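PDB 3KXW: saframycin Mx1 synthetase B from Legionella pneumophila subsp. pneumophila, which belongs to the ANL superfamily of AMP-binding enzymes and is also known as a fatty acid AMP ligase. Local coordinates for residues Y345-A351 with S370-S375; R439-L443 with T454-K458; Y271-V275 with H308-F313. All coordinates share one frame; numbering follows the deposited sequence.

Contact 1: Y345-A351 with S370-S375; sequences YKTLTLA and SYKLVS
L348 and L373 face each other across a two-stranded antiparallel sheet, strand 347-350 against strand 371-374, and share both of their backbone hydrogen bonds as a hydrogen-bonded pair. L348 N reaches L373 O at 2.9 Å, and L373 N returns to L348 O. One step along, L350 and Y371 repeat the exchange: L350 N meets Y371 O almost head-on, with a C=O...N angle of 170°, and Y371 N goes back to L350 O. A fifth bond, from S375 N to K346 O, is nearly straight (171° at the hydrogen). T347-V374 and T349-K372 are the non-hydrogen-bonded pairs between; there CA-H groups lean on the same carbonyls, as K372 CA does on L348 O at 3.1 Å. The backbone of T349 is bonded outward to A363. Strand 450-456 packs against this sheet, its Y452 touching K346 and L348.

The side-chain polar atoms look mostly outward. S375 OG is held by E450 and G377 N, the ammonium of K346 pairs with E450, Y345 OH bonds E303, S370 OG bonds S367 O, and T349 OG1 goes to D365.

On the leucine face, Y371 has its CG between backbone N and carbonyl carbon (chi1 60°), which swings the ring beneath L350; L350 CB sits over one ring face, 4.1 Å from the centroid, while L350 CD1 meets L373 CD1 at 3.7 Å. On the threonine face the bent chain of K372 passes T347, and a single water joins the two ends, 2.7 Å from T347 OG1 and 3.1 Å from K372 NZ, accepting from the lysine.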
loop_
_atom_site.group_PDB
_atom_site.type_symbol
_atom_site.label_atom_id
_atom_site.label_comp_id
_atom_site.label_asym_id
_atom_site.label_seq_id
_atom_site.Cartn_x
_atom_site.Cartn_y
_atom_site.Cartn_z
ATOM N N TYR A 345 18.082 -8.698 9.312
ATOM C CA TYR A 345 17.093 -8.159 10.236
ATOM C C TYR A 345 17.034 -8.988 11.528
ATOM O O TYR A 345 17.316 -10.191 11.527
ATOM C CB TYR A 345 15.706 -8.068 9.580
ATOM C CG TYR A 345 15.130 -9.410 9.176
ATOM C CD1 TYR A 345 14.493 -10.216 10.101
ATOM C CD2 TYR A 345 15.216 -9.858 7.861
ATOM C CE1 TYR A 345 13.970 -11.457 9.729
ATOM C CE2 TYR A 345 14.685 -11.079 7.482
ATOM C CZ TYR A 345 14.075 -11.873 8.414
ATOM O OH TYR A 345 13.565 -13.095 8.038
ATOM N N LYS A 346 16.665 -8.340 12.625
ATOM C CA LYS A 346 16.587 -9.017 13.912
ATOM C C LYS A 346 15.213 -9.599 14.206
ATOM O O LYS A 346 14.202 -9.117 13.697
ATOM C CB LYS A 346 17.008 -8.056 15.029
ATOM C CG LYS A 346 18.436 -7.502 14.829
ATOM C CD LYS A 346 18.819 -6.590 15.978
ATOM C CE LYS A 346 20.222 -6.021 15.812
ATOM N NZ LYS A 346 20.284 -5.051 14.666
ATOM N N THR A 347 15.185 -10.645 15.024
ATOM C CA THR A 347 13.937 -11.210 15.510
ATOM C C THR A 347 13.997 -11.387 17.025
ATOM O O THR A 347 15.079 -11.417 17.616
ATOM C CB THR A 347 13.562 -12.562 14.820
ATOM O OG1 THR A 347 14.470 -13.598 15.218
ATOM C CG2 THR A 347 13.576 -12.423 13.293
ATOM N N LEU A 348 12.832 -11.467 17.654
ATOM C CA LEU A 348 12.752 -11.827 19.073
ATOM C C LEU A 348 11.781 -12.969 19.271
ATOM O O LEU A 348 10.820 -13.118 18.520
ATOM C CB LEU A 348 12.296 -10.639 19.905
ATOM C CG LEU A 348 13.312 -9.517 20.074
ATOM C CD1 LEU A 348 12.593 -8.312 20.692
ATOM C CD2 LEU A 348 14.482 -10.004 20.927
ATOM N N THR A 349 12.032 -13.788 20.285
ATOM C CA THR A 349 11.160 -14.909 20.565
ATOM C C THR A 349 10.386 -14.621 21.825
ATOM O O THR A 349 10.972 -14.448 22.896
ATOM C CB THR A 349 11.951 -16.209 20.744
ATOM O OG1 THR A 349 12.761 -16.440 19.582
ATOM C CG2 THR A 349 11.002 -17.375 20.953
ATOM N N LEU A 350 9.070 -14.531 21.699
ATOM C CA LEU A 350 8.236 -14.275 22.853
ATOM C C LEU A 350 7.617 -15.574 23.351
ATOM O O LEU A 350 7.357 -16.502 22.569
ATOM C CB LEU A 350 7.116 -13.279 22.542
ATOM C CG LEU A 350 7.389 -11.972 21.794
ATOM C CD1 LEU A 350 6.444 -10.879 22.269
ATOM C CD2 LEU A 350 8.839 -11.524 21.881
ATOM N N ALA A 351 7.362 -15.620 24.655
ATOM C CA ALA A 351 6.673 -16.743 25.287
ATOM C C ALA A 351 5.195 -16.796 24.917
ATOM O O ALA A 351 4.576 -15.771 24.634
ATOM C CB ALA A 351 6.828 -16.658 26.814
ATOM N N SER A 370 6.271 -20.838 21.845
ATOM C CA SER A 370 6.955 -19.569 21.587
ATOM C C SER A 370 6.697 -19.108 20.152
ATOM O O SER A 370 6.357 -19.916 19.288
ATOM C CB SER A 370 8.455 -19.724 21.813
ATOM O OG SER A 370 9.035 -20.552 20.820
ATOM N N TYR A 371 6.860 -17.811 19.898
ATOM C CA TYR A 371 6.687 -17.271 18.555
ATOM C C TYR A 371 7.672 -16.144 18.318
ATOM O O TYR A 371 8.178 -15.554 19.263
ATOM C CB TYR A 371 5.251 -16.796 18.313
ATOM C CG TYR A 371 4.731 -15.711 19.230
ATOM C CD1 TYR A 371 4.605 -14.395 18.788
ATOM C CD2 TYR A 371 4.336 -16.003 20.535
ATOM C CE1 TYR A 371 4.112 -13.398 19.624
ATOM C CE2 TYR A 371 3.843 -15.024 21.371
ATOM C CZ TYR A 371 3.734 -13.721 20.916
ATOM O OH TYR A 371 3.239 -12.753 21.757
ATOM N N LYS A 372 7.948 -15.850 17.054
ATOM C CA LYS A 372 8.965 -14.872 16.715
ATOM C C LYS A 372 8.317 -13.596 16.194
ATOM O O LYS A 372 7.361 -13.653 15.419
ATOM C CB LYS A 372 9.914 -15.425 15.657
ATOM C CG LYS A 372 10.806 -16.591 16.101
ATOM C CD LYS A 372 12.122 -16.556 15.346
ATOM C CE LYS A 372 12.682 -17.947 15.121
ATOM N NZ LYS A 372 13.913 -17.885 14.261
ATOM N N LEU A 373 8.842 -12.452 16.624
ATOM C CA LEU A 373 8.457 -11.176 16.058
ATOM C C LEU A 373 9.654 -10.644 15.296
ATOM O O LEU A 373 10.800 -10.845 15.719
ATOM C CB LEU A 373 8.055 -10.180 17.140
ATOM C CG LEU A 373 6.793 -10.469 17.949
ATOM C CD1 LEU A 373 6.545 -9.337 18.930
ATOM C CD2 LEU A 373 5.581 -10.685 17.041
ATOM N N VAL A 374 9.385 -9.973 14.179
ATOM C CA VAL A 374 10.431 -9.417 13.345
ATOM C C VAL A 374 10.596 -7.955 13.686
ATOM O O VAL A 374 9.610 -7.242 13.864
ATOM C CB VAL A 374 10.080 -9.517 11.853
ATOM C CG1 VAL A 374 11.144 -8.831 11.013
ATOM C CG2 VAL A 374 9.924 -10.995 11.429
ATOM N N SER A 375 11.839 -7.503 13.773
ATOM C CA SER A 375 12.098 -6.083 13.956
ATOM C C SER A 375 11.697 -5.270 12.719
ATOM O O SER A 375 12.045 -5.645 11.613
ATOM C CB SER A 375 13.576 -5.840 14.209
ATOM O OG SER A 375 13.843 -4.453 14.253
HETATM O O HOH W 1 15.632 -15.409 13.507
#

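Contact 2: R439-L443 with T454-K458; sequences RTGDL and TGRIK. With 1ZZ (5'-O-[(S)-(dodecanoyloxy)(hydroxy)phosphoryl]adenosine), chain B.
L443 lies against I457 near the end of the hairpin of strands 442-447 and 450-456; opposite L443, T454 and G455 form a classic beta bulge. The leucine and isoleucine side chains meet at about a right angle, L443 CD2 touching I457 CG1 at 3.7 Å, and L443 CD1 rests near R456 O. The backbone of L443 is held from both ends: its N binds G455 O, and its O takes T454 N at 2.8 Å, with a weak extra bond from G455 N. I457 N in turn donates to G441 O, almost straight at 174°.

R456 bends back at chi2 and chi3 (-81° and -57°), folding its guanidinium over G441, whose O lies against one face. NH1 bridges two acceptors: D442 OD1 at 2.8 Å, a salt bridge lying in the guanidinium plane but meeting the carboxylate from above its plane, and T440 O at 3.0 Å. NH2 reaches T440 O through a water. The aspartate grips the bound 5'-O-[(S)-(dodecanoyloxy)(hydroxy)phosphoryl]adenosine, O7 on OD1 (2.8 Å) and O8 on OD2 (2.7 Å), so R456, itself a pocket residue, probably helps to hold and polarise this ribose-binding carboxylate.

Y327 OH gives OD2 a further partner. Strand 400-405 flanks the contact: I402 lies against D442 and bonds T440, E401 binds R439, and the chain turns its corner at G441 from strand 438-440 into the hairpin.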
loop_
_atom_site.group_PDB
_atom_site.type_symbol
_atom_site.label_atom_id
_atom_site.label_comp_id
_atom_site.label_asym_id
_atom_site.label_seq_id
_atom_site.Cartn_x
_atom_site.Cartn_y
_atom_site.Cartn_z
ATOM N N ARG A 439 -0.504 9.915 16.977
ATOM C CA ARG A 439 -0.928 8.659 17.586
ATOM C C ARG A 439 -1.305 7.645 16.488
ATOM O O ARG A 439 -2.287 7.835 15.785
ATOM C CB ARG A 439 -2.102 8.915 18.539
ATOM C CG ARG A 439 -1.735 9.813 19.753
ATOM C CD ARG A 439 -2.847 9.847 20.833
ATOM N NE ARG A 439 -3.044 8.560 21.509
ATOM C CZ ARG A 439 -3.832 8.384 22.572
ATOM N NH1 ARG A 439 -4.502 9.412 23.092
ATOM N NH2 ARG A 439 -3.957 7.188 23.121
ATOM N N THR A 440 -0.527 6.572 16.336
ATOM C CA THR A 440 -0.707 5.710 15.167
ATOM C C THR A 440 -1.858 4.719 15.262
ATOM O O THR A 440 -2.315 4.184 14.245
ATOM C CB THR A 440 0.575 4.931 14.864
ATOM O OG1 THR A 440 0.859 4.034 15.954
ATOM C CG2 THR A 440 1.742 5.910 14.710
ATOM N N GLY A 441 -2.289 4.422 16.480
ATOM C CA GLY A 441 -3.224 3.327 16.675
ATOM C C GLY A 441 -2.557 1.965 16.700
ATOM O O GLY A 441 -3.217 0.953 16.914
ATOM N N ASP A 442 -1.245 1.946 16.483
ATOM C CA ASP A 442 -0.452 0.717 16.480
ATOM C C ASP A 442 0.177 0.435 17.843
ATOM O O ASP A 442 0.591 1.361 18.535
ATOM C CB ASP A 442 0.656 0.824 15.431
ATOM C CG ASP A 442 0.119 0.906 14.033
ATOM O OD1 ASP A 442 -0.808 0.136 13.715
ATOM O OD2 ASP A 442 0.617 1.737 13.242
ATOM N N LEU A 443 0.250 -0.843 18.229
ATOM C CA LEU A 443 0.910 -1.220 19.476
ATOM C C LEU A 443 2.256 -1.861 19.143
ATOM O O LEU A 443 2.380 -2.562 18.145
ATOM C CB LEU A 443 0.088 -2.230 20.267
ATOM C CG LEU A 443 -1.237 -1.755 20.859
ATOM C CD1 LEU A 443 -1.965 -2.907 21.533
ATOM C CD2 LEU A 443 -1.004 -0.620 21.844
ATOM N N THR A 454 3.414 -5.051 17.456
ATOM C CA THR A 454 2.713 -6.213 18.004
ATOM C C THR A 454 1.246 -6.341 17.566
ATOM O O THR A 454 0.661 -7.414 17.665
ATOM C CB THR A 454 2.784 -6.261 19.563
ATOM O OG1 THR A 454 2.286 -5.038 20.118
ATOM C CG2 THR A 454 4.211 -6.465 20.041
ATOM N N GLY A 455 0.640 -5.247 17.127
ATOM C CA GLY A 455 -0.773 -5.280 16.780
ATOM C C GLY A 455 -1.385 -3.900 16.709
ATOM O O GLY A 455 -0.658 -2.905 16.637
ATOM N N ARG A 456 -2.718 -3.847 16.741
ATOM C CA ARG A 456 -3.473 -2.595 16.729
ATOM C C ARG A 456 -4.156 -2.462 18.076
ATOM O O ARG A 456 -4.476 -3.465 18.702
ATOM C CB ARG A 456 -4.560 -2.622 15.648
ATOM C CG ARG A 456 -4.081 -2.689 14.206
ATOM C CD ARG A 456 -3.678 -1.335 13.663
ATOM N NE ARG A 456 -4.747 -0.323 13.731
ATOM C CZ ARG A 456 -4.535 0.989 13.598
ATOM N NH1 ARG A 456 -3.307 1.453 13.406
ATOM N NH2 ARG A 456 -5.541 1.844 13.677
ATOM N N ILE A 457 -4.358 -1.232 18.540
ATOM C CA ILE A 457 -5.115 -1.020 19.767
ATOM C C ILE A 457 -6.500 -1.669 19.647
ATOM O O ILE A 457 -6.963 -2.398 20.538
ATOM C CB ILE A 457 -5.287 0.478 20.070
ATOM C CG1 ILE A 457 -3.944 1.098 20.496
ATOM C CG2 ILE A 457 -6.340 0.682 21.149
ATOM C CD1 ILE A 457 -4.030 2.604 20.785
ATOM N N LYS A 458 -7.149 -1.405 18.522
ATOM C CA LYS A 458 -8.489 -1.916 18.277
ATOM C C LYS A 458 -8.471 -3.296 17.628
ATOM O O LYS A 458 -7.729 -3.540 16.680
ATOM C CB LYS A 458 -9.269 -0.946 17.393
ATOM C CG LYS A 458 -9.664 0.338 18.087
ATOM C CD LYS A 458 -11.067 0.722 17.658
ATOM C CE LYS A 458 -11.253 2.217 17.604
ATOM N NZ LYS A 458 -12.358 2.497 16.649
HETATM P P 1ZZ B . -1.037 2.962 5.463
HETATM C C1 1ZZ B . 11.584 2.828 -1.933
HETATM N N1 1ZZ B . 1.808 -1.452 9.170
HETATM O O1 1ZZ B . 1.412 0.852 5.054
HETATM C C2 1ZZ B . 10.545 2.117 -1.056
HETATM N N2 1ZZ B . 3.927 -1.328 8.466
HETATM O O2 1ZZ B . 0.498 3.001 4.826
HETATM C C3 1ZZ B . 10.500 2.692 0.366
HETATM N N3 1ZZ B . 2.112 -3.436 10.857
HETATM O O3 1ZZ B . -1.379 4.283 5.946
HETATM C C4 1ZZ B . 9.197 2.293 1.075
HETATM N N4 1ZZ B . 4.386 -4.233 10.876
HETATM O O4 1ZZ B . -2.049 2.499 4.293
HETATM C C5 1ZZ B . 9.277 2.443 2.603
HETATM N N5 1ZZ B . 6.143 -3.299 9.651
HETATM O O5 1ZZ B . -1.155 1.834 6.686
HETATM C C6 1ZZ B . 7.976 1.900 3.208
HETATM O O6 1ZZ B . -0.205 -0.384 8.188
HETATM C C7 1ZZ B . 7.768 1.748 4.736
HETATM O O7 1ZZ B . -0.807 -0.617 11.026
HETATM C C8 1ZZ B . 6.491 1.064 5.263
HETATM O O8 1ZZ B . -0.528 1.833 10.790
HETATM C C9 1ZZ B . 5.348 2.091 5.297
HETATM C C10 1ZZ B . 3.938 1.483 5.106
HETATM C C11 1ZZ B . 2.934 2.649 4.885
HETATM C C12 1ZZ B . 1.544 2.200 5.374
HETATM C C13 1ZZ B . -0.267 1.854 7.783
HETATM C C14 1ZZ B . -0.551 0.789 8.643
HETATM C C15 1ZZ B . 0.131 0.934 10.052
HETATM C C16 1ZZ B . 0.145 -0.291 10.547
HETATM C C17 1ZZ B . 0.488 -1.047 9.358
HETATM C C18 1ZZ B . 2.777 -0.789 8.312
HETATM C C19 1ZZ B . 3.753 -2.445 9.444
HETATM C C20 1ZZ B . 2.527 -2.468 9.879
HETATM C C21 1ZZ B . 2.977 -4.311 11.309
HETATM C C22 1ZZ B . 4.760 -3.404 10.044
HETATM O O HOH W 2 -4.647 4.538 12.473
HETATM O O HOH W 3 -6.186 0.641 16.583
HETATM O O HOH W 4 -0.143 -2.588 13.938
#

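Contact 3: Y271-V275 with H308-F313; sequences YDYCV and HFYQAF
The F309 ring is filled on both faces: Y271 CD1 stands 3.7 Å above the centre of one, and F313 CD2 from its own helix lies 3.6 Å above the centre of the other. At its edge, in the ring plane, comes C274 CB, beside F309 CE1. Y271 presents its own edge to F309, so the two rings form a T-shaped stack with planes at 80° and centroids 5.1 Å apart. F309 gets there because its CG is anti to the backbone N (chi1 -172°), which carries the ring across to the other helix. The ring also passes close to the backbone there, with F309 CD1 3.5 Å from Y271 O, the carbonyl that accepts from V275 N.

V275 packs beside F309. Its CG2 methyl does the touching, 3.6 Å from F309 CA, and it also meets A312 CB and the carbonyl O of H308. V275 and F309 have the nearest CA atoms across the contact.

The polar side of the interface is water-mediated. D272 OD1 and H308 ND1 share one water, which donates to the aspartate at 2.6 Å and lies in the plane of the imidazole, 2.7 Å from ND1. D272 OD2 is bonded to T305 on the helix of H308, a second tie across.

Helices 269-277 and 303-313, both in the AMP-binding enzyme family region, thus pack through an aromatic cluster while running in roughly the same direction, 39° apart, with their short axes 9.3 Å apart at closest approach. Y271 reaches in among the sheet strands, touching A294 and N296 of strand 293-296, bonding F295 O through its hydroxyl and meeting F323 of strand 323-328 edge-to-face; helix 250-259 closes in on C274 through W252 and on F313 through L253.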
loop_
_atom_site.group_PDB
_atom_site.type_symbol
_atom_site.label_atom_id
_atom_site.label_comp_id
_atom_site.label_asym_id
_atom_site.label_seq_id
_atom_site.Cartn_x
_atom_site.Cartn_y
_atom_site.Cartn_z
ATOM N N TYR A 271 5.375 -11.945 -0.905
ATOM C CA TYR A 271 6.456 -12.921 -0.901
ATOM C C TYR A 271 5.871 -14.353 -0.812
ATOM O O TYR A 271 6.301 -15.261 -1.525
ATOM C CB TYR A 271 7.501 -12.594 0.193
ATOM C CG TYR A 271 8.197 -11.247 -0.034
ATOM C CD1 TYR A 271 9.153 -11.099 -1.024
ATOM C CD2 TYR A 271 7.872 -10.137 0.734
ATOM C CE1 TYR A 271 9.784 -9.876 -1.261
ATOM C CE2 TYR A 271 8.486 -8.904 0.511
ATOM C CZ TYR A 271 9.438 -8.781 -0.487
ATOM O OH TYR A 271 10.045 -7.579 -0.711
ATOM N N ASP A 272 4.857 -14.533 0.024
ATOM C CA ASP A 272 4.174 -15.813 0.119
ATOM C C ASP A 272 3.495 -16.145 -1.183
ATOM O O ASP A 272 3.444 -17.296 -1.591
ATOM C CB ASP A 272 3.116 -15.784 1.210
ATOM C CG ASP A 272 3.712 -15.876 2.597
ATOM O OD1 ASP A 272 4.570 -16.746 2.832
ATOM O OD2 ASP A 272 3.321 -15.059 3.440
ATOM N N TYR A 273 2.955 -15.119 -1.830
ATOM C CA TYR A 273 2.221 -15.310 -3.072
ATOM C C TYR A 273 3.157 -15.822 -4.169
ATOM O O TYR A 273 2.777 -16.700 -4.951
ATOM C CB TYR A 273 1.552 -13.996 -3.473
ATOM C CG TYR A 273 0.538 -14.102 -4.580
ATOM C CD1 TYR A 273 -0.726 -14.645 -4.371
ATOM C CD2 TYR A 273 0.842 -13.634 -5.834
ATOM C CE1 TYR A 273 -1.658 -14.730 -5.429
ATOM C CE2 TYR A 273 -0.055 -13.696 -6.853
ATOM C CZ TYR A 273 -1.296 -14.241 -6.668
ATOM O OH TYR A 273 -2.127 -14.256 -7.781
ATOM N N CYS A 274 4.363 -15.253 -4.230
ATOM C CA CYS A 274 5.410 -15.768 -5.133
ATOM C C CYS A 274 5.768 -17.221 -4.862
ATOM O O CYS A 274 5.839 -18.030 -5.786
ATOM C CB CYS A 274 6.678 -14.935 -5.028
ATOM S SG CYS A 274 6.560 -13.294 -5.783
ATOM N N VAL A 275 5.990 -17.547 -3.591
ATOM C CA VAL A 275 6.316 -18.916 -3.225
ATOM C C VAL A 275 5.201 -19.872 -3.650
ATOM O O VAL A 275 5.462 -20.948 -4.193
ATOM C CB VAL A 275 6.572 -19.038 -1.710
ATOM C CG1 VAL A 275 6.582 -20.519 -1.258
ATOM C CG2 VAL A 275 7.875 -18.355 -1.340
ATOM N N HIS A 308 10.618 -18.837 3.821
ATOM C CA HIS A 308 10.054 -19.560 2.677
ATOM C C HIS A 308 10.520 -18.966 1.369
ATOM O O HIS A 308 10.879 -19.689 0.453
ATOM C CB HIS A 308 8.528 -19.521 2.663
ATOM C CG HIS A 308 7.873 -20.447 3.637
ATOM N ND1 HIS A 308 6.508 -20.601 3.701
ATOM C CD2 HIS A 308 8.391 -21.259 4.588
ATOM C CE1 HIS A 308 6.207 -21.471 4.650
ATOM N NE2 HIS A 308 7.332 -21.882 5.208
ATOM N N PHE A 309 10.495 -17.640 1.280
ATOM C CA PHE A 309 10.886 -16.968 0.053
ATOM C C PHE A 309 12.379 -17.149 -0.211
ATOM O O PHE A 309 12.805 -17.375 -1.346
ATOM C CB PHE A 309 10.558 -15.471 0.131
ATOM C CG PHE A 309 10.755 -14.760 -1.170
ATOM C CD1 PHE A 309 9.731 -14.710 -2.097
ATOM C CD2 PHE A 309 11.968 -14.168 -1.471
ATOM C CE1 PHE A 309 9.892 -14.054 -3.330
ATOM C CE2 PHE A 309 12.153 -13.525 -2.701
ATOM C CZ PHE A 309 11.109 -13.456 -3.620
ATOM N N TYR A 310 13.163 -17.063 0.853
ATOM C CA TYR A 310 14.604 -17.203 0.715
ATOM C C TYR A 310 14.953 -18.596 0.209
ATOM O O TYR A 310 15.727 -18.731 -0.733
ATOM C CB TYR A 310 15.316 -16.933 2.040
ATOM C CG TYR A 310 16.746 -17.415 2.011
ATOM C CD1 TYR A 310 17.678 -16.829 1.158
ATOM C CD2 TYR A 310 17.159 -18.463 2.807
ATOM C CE1 TYR A 310 19.003 -17.274 1.117
ATOM C CE2 TYR A 310 18.472 -18.914 2.767
ATOM C CZ TYR A 310 19.383 -18.315 1.939
ATOM O OH TYR A 310 20.680 -18.792 1.915
ATOM N N GLN A 311 14.356 -19.623 0.812
ATOM C CA GLN A 311 14.608 -21.000 0.383
ATOM C C GLN A 311 14.155 -21.234 -1.069
ATOM O O GLN A 311 14.802 -21.956 -1.831
ATOM C CB GLN A 311 13.944 -22.012 1.331
ATOM C CG GLN A 311 14.518 -22.058 2.759
ATOM C CD GLN A 311 15.985 -22.437 2.773
ATOM O OE1 GLN A 311 16.468 -23.104 1.857
ATOM N NE2 GLN A 311 16.702 -21.992 3.790
ATOM N N ALA A 312 13.043 -20.618 -1.453
ATOM C CA ALA A 312 12.510 -20.770 -2.805
ATOM C C ALA A 312 13.358 -20.100 -3.899
ATOM O O ALA A 312 13.330 -20.534 -5.058
ATOM C CB ALA A 312 11.044 -20.268 -2.869
ATOM N N PHE A 313 14.107 -19.052 -3.550
ATOM C CA PHE A 313 14.808 -18.291 -4.591
ATOM C C PHE A 313 16.331 -18.167 -4.452
ATOM O O PHE A 313 16.986 -17.580 -5.305
ATOM C CB PHE A 313 14.113 -16.938 -4.824
ATOM C CG PHE A 313 12.708 -17.105 -5.322
ATOM C CD1 PHE A 313 12.479 -17.425 -6.649
ATOM C CD2 PHE A 313 11.629 -17.038 -4.456
ATOM C CE1 PHE A 313 11.209 -17.614 -7.126
ATOM C CE2 PHE A 313 10.327 -17.254 -4.933
ATOM C CZ PHE A 313 10.125 -17.542 -6.257
HETATM O O HOH W 5 5.289 -19.063 1.811
#

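In the fold
Contact 2 supplies two residues of the ligand pocket, D442 and R456; the other two contacts stand back from it. The V374 side chain of contact 1 lies about 8 Å from the bound 5'-O-[(S)-(dodecanoyloxy)(hydroxy)phosphoryl]adenosine, and the Y271 side chain of contact 3 about 10 Å. Contacts 1 and 2 touch directly, L373 CD1 packing on T454 CG2 at 3.9 Å, with centres 18 Å apart. Contact 3 keeps about 7 Å from contact 1 and about 16 Å from contact 2 at nearest atoms, yet helix 303-313 links it to contact 1, since M306 touches Y345 and V374.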